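Local coordinates for alpha-glucosidase (Bacteroides thetaiotaomicron, PDB 5XFM), which probably hydrolyses beta-L-arabinopyranosides and alpha-galactosides as a bifunctional, calcium-containing family 97 glycoside hydrolase, at residues V137-P149 / L223-F236. The protein carries 1 engineered substitution. Residues are numbered along the deposited sequence; the frame is centred on the assembly and turned at random.
Sequences VTVKEEQTGFRFP and LSDVSEGNLYTVAF
F146 packs its ring against L223 and V234: the CD1–CE1 side of the ring meets L223 CD2, and F146 CE1 lies 3.8 Å from V234 CG2. That same V234 methyl runs alongside T144. Next along this face, F148 and Y232 meet rim to rim, F148 CE2 3.7 Å from Y232 CD1, with the ring planes 71° apart. At the other end the CZ end of the F236 ring abuts both V139 CG1 and the chain of E142, E142 OE2 lying at the ring edge, in plane, 3.6 Å from F236 CE1; that carboxylate is held elsewhere by R261 and Y218.

Here is a worked case of two strands distant in sequence zipped antiparallel inside a larger beta-sheet, in the galactose-mutarotase-like N-terminal domain of family 97. F146 and Y232 form the hydrogen-bonded pair, each N donating to the other's O at 2.9 Å, and V234 N extends the ladder to T144 O, almost straight. F148 N continues it to N230 O.

On the opposite face L231 CD1 lies against the F146 carbonyl, and R147 bends at chi3 (-54°) to bring its guanidinium over L231 CB. Its NH1 and NH2 grip a single oxygen of E228, NH2 to OE1 measuring 2.9 Å; both approach within the guanidinium plane yet well out of the carboxylate's. Replacing R147 with leucine would probably leave E228 without its charged mate and free its carboxylate to turn. N230 OD1 takes a weak bond from R147 NH1, while a water donates to E228 OE2 and weakly accepts from R147 NH2.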
ATOM      1  N   VAL A 137      -1.423 -26.480 -13.770  1.00 24.85           N
ATOM      2  CA  VAL A 137      -0.169 -25.966 -14.276  1.00 24.56           C
ATOM      3  C   VAL A 137       0.703 -25.432 -13.147  1.00 22.08           C
ATOM      4  O   VAL A 137       0.208 -24.944 -12.128  1.00 21.33           O
ATOM      5  CB  VAL A 137      -0.419 -24.847 -15.322  1.00 18.34           C
ATOM      6  CG1 VAL A 137      -1.116 -23.658 -14.688  1.00 21.32           C
ATOM      7  CG2 VAL A 137       0.864 -24.402 -15.953  1.00 24.39           C
ATOM      8  N   THR A 138       2.011 -25.567 -13.333  1.00 21.72           N
ATOM      9  CA  THR A 138       2.994 -24.889 -12.508  1.00 24.62           C
ATOM     10  C   THR A 138       3.777 -23.931 -13.393  1.00 27.45           C
ATOM     11  O   THR A 138       4.443 -24.358 -14.332  1.00 30.96           O
ATOM     12  CB  THR A 138       3.965 -25.881 -11.847  1.00 24.64           C
ATOM     13  OG1 THR A 138       3.233 -26.815 -11.041  1.00 29.60           O
ATOM     14  CG2 THR A 138       4.975 -25.148 -10.978  1.00 28.91           C
ATOM     15  N   VAL A 139       3.700 -22.638 -13.102  1.00 25.84           N
ATOM     16  CA  VAL A 139       4.475 -21.660 -13.859  1.00 27.27           C
ATOM     17  C   VAL A 139       5.879 -21.569 -13.282  1.00 27.21           C
ATOM     18  O   VAL A 139       6.078 -21.037 -12.187  1.00 25.56           O
ATOM     19  CB  VAL A 139       3.823 -20.261 -13.855  1.00 28.41           C
ATOM     20  CG1 VAL A 139       4.705 -19.262 -14.591  1.00 25.22           C
ATOM     21  CG2 VAL A 139       2.439 -20.319 -14.482  1.00 26.40           C
ATOM     22  N   LYS A 140       6.849 -22.105 -14.017  1.00 28.67           N
ATOM     23  CA  LYS A 140       8.228 -22.154 -13.554  1.00 24.44           C
ATOM     24  C   LYS A 140       8.825 -20.755 -13.476  1.00 28.53           C
ATOM     25  O   LYS A 140       9.613 -20.463 -12.573  1.00 28.98           O
ATOM     26  CB  LYS A 140       9.092 -23.020 -14.479  1.00 30.25           C
ATOM     27  CG  LYS A 140       8.678 -24.481 -14.588  1.00 34.14           C
ATOM     28  CD  LYS A 140       9.644 -25.257 -15.479  1.00 34.24           C
ATOM     29  CE  LYS A 140       9.118 -26.655 -15.792  1.00 34.89           C
ATOM     30  NZ  LYS A 140       9.032 -27.526 -14.584  1.00 48.86           N
ATOM     31  N   GLU A 141       8.447 -19.889 -14.415  1.00 26.06           N
ATOM     32  CA  GLU A 141       9.055 -18.558 -14.455  1.00 27.44           C
ATOM     33  C   GLU A 141       8.299 -17.579 -15.352  1.00 25.31           C
ATOM     34  O   GLU A 141       7.708 -17.982 -16.334  1.00 29.21           O
ATOM     35  CB  GLU A 141      10.501 -18.716 -14.936  1.00 31.60           C
ATOM     36  CG  GLU A 141      11.268 -17.465 -15.258  1.00 34.51           C
ATOM     37  CD  GLU A 141      12.677 -17.798 -15.701  1.00 50.46           C
ATOM     38  OE1 GLU A 141      12.857 -18.875 -16.313  1.00 52.32           O
ATOM     39  OE2 GLU A 141      13.603 -17.003 -15.431  1.00 48.16           O
ATOM     40  N   GLU A 142       8.298 -16.296 -15.011  1.00 22.53           N
ATOM     41  CA  GLU A 142       7.764 -15.287 -15.920  1.00 18.80           C
ATOM     42  C   GLU A 142       8.905 -14.551 -16.612  1.00 24.57           C
ATOM     43  O   GLU A 142       9.904 -14.206 -15.981  1.00 17.93           O
ATOM     44  CB  GLU A 142       6.848 -14.293 -15.189  1.00 17.29           C
ATOM     45  CG  GLU A 142       5.384 -14.710 -15.172  1.00 20.25           C
ATOM     46  CD  GLU A 142       4.471 -13.711 -14.477  1.00 22.57           C
ATOM     47  OE1 GLU A 142       4.346 -12.557 -14.944  1.00 19.99           O
ATOM     48  OE2 GLU A 142       3.863 -14.090 -13.453  1.00 20.89           O
ATOM     49  N   GLN A 143       8.773 -14.369 -17.921  1.00 18.05           N
ATOM     50  CA  GLN A 143       9.710 -13.560 -18.690  1.00 17.44           C
ATOM     51  C   GLN A 143       9.249 -12.097 -18.669  1.00 19.41           C
ATOM     52  O   GLN A 143      10.000 -11.190 -19.030  1.00 16.17           O
ATOM     53  CB  GLN A 143       9.820 -14.095 -20.119  1.00 21.21           C
ATOM     54  CG  GLN A 143      10.663 -13.266 -21.074  1.00 21.07           C
ATOM     55  CD  GLN A 143      11.065 -14.053 -22.307  1.00 25.93           C
ATOM     56  OE1 GLN A 143      12.044 -14.796 -22.288  1.00 27.32           O
ATOM     57  NE2 GLN A 143      10.299 -13.906 -23.381  1.00 23.50           N
ATOM     58  N   THR A 144       8.004 -11.892 -18.239  1.00 17.25           N
ATOM     59  CA  THR A 144       7.366 -10.574 -18.170  1.00 15.22           C
ATOM     60  C   THR A 144       8.323  -9.495 -17.687  1.00 16.84           C
ATOM     61  O   THR A 144       8.935  -9.621 -16.621  1.00 17.66           O
ATOM     62  CB  THR A 144       6.141 -10.597 -17.228  1.00 17.41           C
ATOM     63  OG1 THR A 144       5.288 -11.699 -17.564  1.00 19.08           O
ATOM     64  CG2 THR A 144       5.358  -9.287 -17.310  1.00 12.75           C
ATOM     65  N   GLY A 145       8.444  -8.427 -18.466  1.00 18.40           N
ATOM     66  CA  GLY A 145       9.421  -7.394 -18.162  1.00 20.14           C
ATOM     67  C   GLY A 145       8.964  -5.968 -18.405  1.00 19.78           C
ATOM     68  O   GLY A 145       7.878  -5.717 -18.931  1.00 19.99           O
ATOM     69  N   PHE A 146       9.801  -5.034 -17.971  1.00 20.93           N
ATOM     70  CA  PHE A 146       9.590  -3.604 -18.141  1.00 20.27           C
ATOM     71  C   PHE A 146      10.927  -2.948 -18.501  1.00 26.96           C
ATOM     72  O   PHE A 146      11.862  -2.927 -17.691  1.00 28.11           O
ATOM     73  CB  PHE A 146       8.999  -2.991 -16.869  1.00 20.53           C
ATOM     74  CG  PHE A 146       7.833  -3.763 -16.319  1.00 24.75           C
ATOM     75  CD1 PHE A 146       8.029  -4.799 -15.421  1.00 21.86           C
ATOM     76  CD2 PHE A 146       6.542  -3.471 -16.721  1.00 21.51           C
ATOM     77  CE1 PHE A 146       6.960  -5.515 -14.927  1.00 24.40           C
ATOM     78  CE2 PHE A 146       5.466  -4.189 -16.229  1.00 21.80           C
ATOM     79  CZ  PHE A 146       5.678  -5.210 -15.333  1.00 23.57           C
ATOM     80  N   ARG A 147      11.020  -2.450 -19.730  1.00 23.38           N
ATOM     81  CA  ARG A 147      12.229  -1.812 -20.229  1.00 21.34           C
ATOM     82  C   ARG A 147      11.999  -0.311 -20.371  1.00 22.21           C
ATOM     83  O   ARG A 147      10.961   0.114 -20.867  1.00 22.13           O
ATOM     84  CB  ARG A 147      12.648  -2.422 -21.564  1.00 20.72           C
ATOM     85  CG  ARG A 147      14.001  -1.956 -22.045  1.00 22.71           C
ATOM     86  CD  ARG A 147      14.372  -2.520 -23.410  1.00 21.96           C
ATOM     87  NE  ARG A 147      14.304  -3.979 -23.502  1.00 20.85           N
ATOM     88  CZ  ARG A 147      15.365  -4.776 -23.382  1.00 21.15           C
ATOM     89  NH1 ARG A 147      16.550  -4.250 -23.119  1.00 19.48           N
ATOM     90  NH2 ARG A 147      15.247  -6.094 -23.497  1.00 18.85           N
ATOM     91  N   PHE A 148      12.944   0.492 -19.898  1.00 23.36           N
ATOM     92  CA  PHE A 148      12.751   1.943 -19.856  1.00 28.18           C
ATOM     93  C   PHE A 148      13.703   2.721 -20.755  1.00 21.86           C
ATOM     94  O   PHE A 148      14.782   2.233 -21.088  1.00 21.80           O
ATOM     95  CB  PHE A 148      12.879   2.447 -18.415  1.00 22.55           C
ATOM     96  CG  PHE A 148      11.823   1.909 -17.502  1.00 24.55           C
ATOM     97  CD1 PHE A 148      10.599   2.549 -17.386  1.00 25.58           C
ATOM     98  CD2 PHE A 148      12.047   0.759 -16.769  1.00 24.46           C
ATOM     99  CE1 PHE A 148       9.619   2.052 -16.543  1.00 27.01           C
ATOM    100  CE2 PHE A 148      11.071   0.258 -15.930  1.00 21.71           C
ATOM    101  CZ  PHE A 148       9.857   0.906 -15.819  1.00 18.77           C
ATOM    102  N   PRO A 149      13.294   3.935 -21.166  1.00 22.82           N
ATOM    103  CA  PRO A 149      14.227   4.796 -21.900  1.00 25.11           C
ATOM    104  C   PRO A 149      15.487   5.073 -21.096  1.00 27.06           C
ATOM    105  O   PRO A 149      15.446   5.183 -19.872  1.00 28.61           O
ATOM    106  CB  PRO A 149      13.426   6.079 -22.122  1.00 27.96           C
ATOM    107  CG  PRO A 149      12.009   5.645 -22.082  1.00 32.65           C
ATOM    108  CD  PRO A 149      11.947   4.523 -21.084  1.00 19.87           C
ATOM    109  N   LEU A 223      10.280  -6.948  -8.607  1.00 15.12           N
ATOM    110  CA  LEU A 223      11.166  -6.682  -9.740  1.00 18.76           C
ATOM    111  C   LEU A 223      12.580  -7.189  -9.466  1.00 16.97           C
ATOM    112  O   LEU A 223      13.084  -7.098  -8.335  1.00 15.52           O
ATOM    113  CB  LEU A 223      11.201  -5.185 -10.087  1.00 19.28           C
ATOM    114  CG  LEU A 223       9.975  -4.601 -10.800  1.00 18.60           C
ATOM    115  CD1 LEU A 223      10.240  -3.184 -11.304  1.00 14.36           C
ATOM    116  CD2 LEU A 223       9.502  -5.505 -11.926  1.00 14.92           C
ATOM    117  N   SER A 224      13.202  -7.761 -10.495  1.00 12.32           N
ATOM    118  CA  SER A 224      14.598  -8.189 -10.410  1.00 13.56           C
ATOM    119  C   SER A 224      15.538  -6.989 -10.392  1.00 18.99           C
ATOM    120  O   SER A 224      15.112  -5.839 -10.491  1.00 18.39           O
ATOM    121  CB  SER A 224      14.978  -9.088 -11.589  1.00 18.30           C
ATOM    122  OG  SER A 224      14.962  -8.369 -12.814  1.00 16.65           O
ATOM    123  N   ASP A 225      16.829  -7.264 -10.262  1.00 26.98           N
ATOM    124  CA  ASP A 225      17.829  -6.250 -10.549  1.00 23.34           C
ATOM    125  C   ASP A 225      17.756  -5.930 -12.046  1.00 27.10           C
ATOM    126  O   ASP A 225      17.182  -6.701 -12.827  1.00 15.61           O
ATOM    127  CB  ASP A 225      19.232  -6.726 -10.166  1.00 22.76           C
ATOM    128  CG  ASP A 225      19.538  -6.515  -8.691  1.00 25.22           C
ATOM    129  OD1 ASP A 225      19.735  -7.517  -7.973  1.00 24.44           O
ATOM    130  OD2 ASP A 225      19.626  -5.347  -8.264  1.00 27.45           O
ATOM    131  N   VAL A 226      18.298  -4.780 -12.433  1.00 23.63           N
ATOM    132  CA  VAL A 226      18.356  -4.408 -13.835  1.00 20.97           C
ATOM    133  C   VAL A 226      19.247  -5.380 -14.576  1.00 24.41           C
ATOM    134  O   VAL A 226      20.174  -5.951 -14.001  1.00 20.75           O
ATOM    135  CB  VAL A 226      18.910  -2.993 -14.062  1.00 22.05           C
ATOM    136  CG1 VAL A 226      18.643  -2.529 -15.492  1.00 23.10           C
ATOM    137  CG2 VAL A 226      18.299  -2.055 -13.118  1.00 29.52           C
ATOM    138  N   SER A 227      18.921  -5.594 -15.841  1.00 20.82           N
ATOM    139  CA  SER A 227      19.774  -6.326 -16.755  1.00 26.42           C
ATOM    140  C   SER A 227      19.748  -5.557 -18.065  1.00 22.35           C
ATOM    141  O   SER A 227      18.847  -4.746 -18.283  1.00 18.85           O
ATOM    142  CB  SER A 227      19.290  -7.762 -16.946  1.00 22.02           C
ATOM    143  OG  SER A 227      18.062  -7.789 -17.657  1.00 22.37           O
ATOM    144  N   GLU A 228      20.765  -5.757 -18.896  1.00 24.10           N
ATOM    145  CA  GLU A 228      20.838  -5.100 -20.200  1.00 29.63           C
ATOM    146  C   GLU A 228      20.761  -3.576 -20.103  1.00 22.03           C
ATOM    147  O   GLU A 228      20.372  -2.915 -21.058  1.00 26.79           O
ATOM    148  CB  GLU A 228      19.728  -5.620 -21.121  1.00 19.22           C
ATOM    149  CG  GLU A 228      19.807  -7.118 -21.381  1.00 23.93           C
ATOM    150  CD  GLU A 228      18.669  -7.636 -22.238  1.00 34.49           C
ATOM    151  OE1 GLU A 228      18.025  -6.826 -22.941  1.00 30.28           O
ATOM    152  OE2 GLU A 228      18.407  -8.856 -22.197  1.00 37.66           O
ATOM    153  N   GLY A 229      21.094  -3.031 -18.937  1.00 22.98           N
ATOM    154  CA  GLY A 229      21.135  -1.593 -18.751  1.00 19.73           C
ATOM    155  C   GLY A 229      19.817  -0.909 -18.429  1.00 23.90           C
ATOM    156  O   GLY A 229      19.809   0.211 -17.920  1.00 21.62           O
ATOM    157  N   ASN A 230      18.701  -1.557 -18.749  1.00 22.14           N
ATOM    158  CA  ASN A 230      17.401  -0.902 -18.617  1.00 22.21           C
ATOM    159  C   ASN A 230      16.190  -1.816 -18.417  1.00 23.70           C
ATOM    160  O   ASN A 230      15.052  -1.359 -18.511  1.00 22.79           O
ATOM    161  CB  ASN A 230      17.160  -0.053 -19.862  1.00 28.61           C
ATOM    162  CG  ASN A 230      17.286  -0.863 -21.141  1.00 27.87           C
ATOM    163  OD1 ASN A 230      17.489  -2.081 -21.100  1.00 24.28           O
ATOM    164  ND2 ASN A 230      17.156  -0.196 -22.283  1.00 30.33           N
ATOM    165  N   LEU A 231      16.416  -3.098 -18.149  1.00 20.76           N
ATOM    166  CA  LEU A 231      15.299  -4.039 -18.102  1.00 23.45           C
ATOM    167  C   LEU A 231      15.070  -4.619 -16.714  1.00 23.00           C
ATOM    168  O   LEU A 231      15.985  -5.154 -16.097  1.00 23.17           O
ATOM    169  CB  LEU A 231      15.511  -5.185 -19.098  1.00 22.97           C
ATOM    170  CG  LEU A 231      14.435  -6.273 -18.986  1.00 20.54           C
ATOM    171  CD1 LEU A 231      13.099  -5.728 -19.436  1.00 22.87           C
ATOM    172  CD2 LEU A 231      14.801  -7.537 -19.756  1.00 20.39           C
ATOM    173  N   TYR A 232      13.833  -4.526 -16.245  1.00 25.97           N
ATOM    174  CA  TYR A 232      13.438  -5.132 -14.981  1.00 21.97           C
ATOM    175  C   TYR A 232      12.494  -6.282 -15.262  1.00 21.32           C
ATOM    176  O   TYR A 232      11.517  -6.108 -15.963  1.00 18.47           O
ATOM    177  CB  TYR A 232      12.753  -4.109 -14.073  1.00 24.80           C
ATOM    178  CG  TYR A 232      13.642  -2.960 -13.687  1.00 23.04           C
ATOM    179  CD1 TYR A 232      13.764  -1.851 -14.509  1.00 25.42           C
ATOM    180  CD2 TYR A 232      14.370  -2.989 -12.505  1.00 21.19           C
ATOM    181  CE1 TYR A 232      14.578  -0.801 -14.167  1.00 24.69           C
ATOM    182  CE2 TYR A 232      15.180  -1.938 -12.152  1.00 20.41           C
ATOM    183  CZ  TYR A 232      15.284  -0.845 -12.986  1.00 20.14           C
ATOM    184  OH  TYR A 232      16.103   0.206 -12.653  1.00 21.36           O
ATOM    185  N   THR A 233      12.791  -7.455 -14.721  1.00 22.15           N
ATOM    186  CA  THR A 233      11.985  -8.644 -14.968  1.00 16.22           C
ATOM    187  C   THR A 233      11.180  -9.039 -13.731  1.00 19.35           C
ATOM    188  O   THR A 233      11.643  -8.900 -12.596  1.00 19.94           O
ATOM    189  CB  THR A 233      12.872  -9.814 -15.418  1.00 16.23           C
ATOM    190  OG1 THR A 233      13.496  -9.464 -16.655  1.00 22.75           O
ATOM    191  CG2 THR A 233      12.058 -11.087 -15.618  1.00 16.95           C
ATOM    192  N   VAL A 234       9.957  -9.497 -13.957  1.00 19.76           N
ATOM    193  CA  VAL A 234       9.128 -10.020 -12.886  1.00 16.05           C
ATOM    194  C   VAL A 234       9.802 -11.244 -12.276  1.00 18.86           C
ATOM    195  O   VAL A 234      10.072 -12.226 -12.970  1.00 21.60           O
ATOM    196  CB  VAL A 234       7.729 -10.398 -13.390  1.00 21.76           C
ATOM    197  CG1 VAL A 234       6.943 -11.125 -12.284  1.00 16.30           C
ATOM    198  CG2 VAL A 234       6.989  -9.153 -13.864  1.00 18.10           C
ATOM    199  N   ALA A 235      10.102 -11.170 -10.985  1.00 15.20           N
ATOM    200  CA  ALA A 235      10.766 -12.266 -10.296  1.00 15.01           C
ATOM    201  C   ALA A 235       9.838 -12.902  -9.271  1.00 19.41           C
ATOM    202  O   ALA A 235       9.065 -12.204  -8.609  1.00 18.24           O
ATOM    203  CB  ALA A 235      12.047 -11.774  -9.622  1.00 19.21           C
ATOM    204  N   PHE A 236       9.933 -14.223  -9.128  1.00 16.31           N
ATOM    205  CA  PHE A 236       9.144 -14.955  -8.145  1.00 16.83           C
ATOM    206  C   PHE A 236       9.889 -14.951  -6.804  1.00 26.39           C
ATOM    207  O   PHE A 236      11.071 -14.598  -6.764  1.00 19.38           O
ATOM    208  CB  PHE A 236       8.884 -16.385  -8.635  1.00 16.01           C
ATOM    209  CG  PHE A 236       7.902 -16.470  -9.768  1.00 18.08           C
ATOM    210  CD1 PHE A 236       7.107 -15.383 -10.102  1.00 15.12           C
ATOM    211  CD2 PHE A 236       7.795 -17.632 -10.521  1.00 17.83           C
ATOM    212  CE1 PHE A 236       6.214 -15.457 -11.154  1.00 17.90           C
ATOM    213  CE2 PHE A 236       6.902 -17.712 -11.574  1.00 19.49           C
ATOM    214  CZ  PHE A 236       6.111 -16.622 -11.891  1.00 18.05           C
TER
HETATM  215  O   HOH W   1      15.941  -8.700 -23.043  1.00 33.97           O